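Local coordinates for protein 2,3-dihydroxybenzoate-AMP ligase (Bacillus subtilis, PDB 1MDF) that belongs to the ANL superfamily of AMP-binding enzymes, with a large AMP-binding region followed by a smaller C-terminal domain, at residues 224-229 with 273-278. Residues are numbered along the deposited sequence; the frame is centred on the assembly and turned at random.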
# COMPACT_ATOMS: atom_id res chain seq x y z
N THR A 224 -20.36 5.98 -3.35
CA THR A 224 -19.05 6.08 -2.73
C THR A 224 -18.21 7.17 -3.38
O THR A 224 -18.09 7.25 -4.60
CB THR A 224 -18.28 4.75 -2.85
OG1 THR A 224 -18.99 3.71 -2.16
CG2 THR A 224 -16.89 4.89 -2.24
N VAL A 225 -17.64 8.03 -2.54
CA VAL A 225 -16.78 9.11 -3.00
C VAL A 225 -15.50 8.91 -2.20
O VAL A 225 -15.40 9.30 -1.03
CB VAL A 225 -17.40 10.51 -2.74
CG1 VAL A 225 -16.50 11.61 -3.30
CG2 VAL A 225 -18.76 10.60 -3.41
N TYR A 226 -14.53 8.27 -2.86
CA TYR A 226 -13.24 7.93 -2.28
C TYR A 226 -12.16 8.96 -2.55
O TYR A 226 -11.90 9.29 -3.70
CB TYR A 226 -12.79 6.59 -2.84
CG TYR A 226 -11.47 6.08 -2.31
CD1 TYR A 226 -11.42 5.23 -1.22
CD2 TYR A 226 -10.27 6.41 -2.94
CE1 TYR A 226 -10.22 4.71 -0.77
CE2 TYR A 226 -9.06 5.90 -2.50
CZ TYR A 226 -9.04 5.05 -1.41
OH TYR A 226 -7.85 4.53 -0.96
N LEU A 227 -11.54 9.47 -1.49
CA LEU A 227 -10.46 10.44 -1.65
C LEU A 227 -9.12 9.70 -1.69
O LEU A 227 -8.74 9.03 -0.73
CB LEU A 227 -10.42 11.43 -0.49
CG LEU A 227 -9.21 12.37 -0.58
CD1 LEU A 227 -9.46 13.41 -1.67
CD2 LEU A 227 -8.96 13.07 0.75
N ALA A 228 -8.42 9.82 -2.81
CA ALA A 228 -7.11 9.20 -2.94
C ALA A 228 -6.14 10.18 -2.27
O ALA A 228 -5.80 11.21 -2.85
CB ALA A 228 -6.76 9.02 -4.40
N ALA A 229 -5.72 9.87 -1.05
CA ALA A 229 -4.80 10.74 -0.33
C ALA A 229 -3.37 10.19 -0.34
O ALA A 229 -2.41 10.94 -0.42
CB ALA A 229 -5.29 10.94 1.12
N VAL A 273 -16.53 13.56 0.06
CA VAL A 273 -16.02 12.19 0.06
C VAL A 273 -16.61 11.40 1.24
O VAL A 273 -16.73 11.91 2.35
CB VAL A 273 -14.47 12.19 0.15
CG1 VAL A 273 -13.90 13.30 -0.71
CG2 VAL A 273 -14.02 12.33 1.58
N THR A 274 -16.98 10.15 0.99
CA THR A 274 -17.55 9.29 2.03
C THR A 274 -16.50 8.34 2.57
O THR A 274 -16.74 7.64 3.55
CB THR A 274 -18.73 8.45 1.50
OG1 THR A 274 -18.29 7.61 0.42
CG2 THR A 274 -19.83 9.34 1.01
N ILE A 275 -15.34 8.32 1.94
CA ILE A 275 -14.28 7.44 2.41
C ILE A 275 -12.90 7.78 1.87
O ILE A 275 -12.74 8.29 0.76
CB ILE A 275 -14.63 5.96 2.06
CG1 ILE A 275 -13.50 5.04 2.54
CG2 ILE A 275 -14.89 5.81 0.56
CD1 ILE A 275 -13.88 3.60 2.59
N THR A 276 -11.89 7.52 2.69
CA THR A 276 -10.51 7.74 2.30
C THR A 276 -9.63 6.82 3.16
O THR A 276 -10.13 6.20 4.11
CB THR A 276 -10.09 9.22 2.46
OG1 THR A 276 -8.81 9.40 1.84
CG2 THR A 276 -10.01 9.64 3.91
N ALA A 277 -8.35 6.71 2.80
CA ALA A 277 -7.42 5.82 3.50
C ALA A 277 -6.12 6.50 3.90
O ALA A 277 -5.53 7.26 3.14
CB ALA A 277 -7.12 4.61 2.63
N LEU A 278 -5.67 6.20 5.12
CA LEU A 278 -4.46 6.78 5.67
C LEU A 278 -3.61 5.68 6.31
O LEU A 278 -4.05 4.54 6.43
CB LEU A 278 -4.80 7.80 6.77
CG LEU A 278 -6.01 8.74 6.66
CD1 LEU A 278 -6.19 9.47 7.98
CD2 LEU A 278 -5.82 9.73 5.52
O HOH W 1 -6.15 7.47 0.14
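Tyr226 and Ile275 form a parallel bridge between neighbouring strands 225-228 and 275-278 of the large mixed sheet; strand 225-228 lies between 252-255 and 275-278, two parallel strands joined by helix 261-271 in a beta-alpha-beta crossover. The tight end is the N-terminal one. There Val225 O accepts two amides: Thr274 N at 2.7 Å, in the carbonyl plane on a lone pair, and Ile275 N at 3.1 Å, lifted 35° out of that plane. Thr274 OG1 accepts the Val225 N-H almost straight (175°); this side-chain oxygen stands in for a backbone acceptor just ahead of strand 275-278. Leu227 N continues the pairing, donating to Ile275 O at 2.8 Å.

Side chains pack on both faces. On one, Ile275 CG2 lies 3.6 Å from Thr224 CG2 and also meets the ring of Tyr226 at CD1. On the other, Val273 CG1 touches Val225 CG1 and Leu227 CB, while Ile268 of helix 261-271 packs on Val273 and Leu227.

Toward the C-terminal end the segments diverge, the Ala229 and Ala277 CA atoms being 6.8 Å apart. This looser side is still buried, but a water bridges it, accepting from Ala229 N at 2.7 Å and donating to Ala277 O at 3.1 Å. Just before this divergence Thr276 lies alongside Leu227, and its OG1, anti to its own backbone N (chi1 -170°), donates to Leu227 O at 2.6 Å.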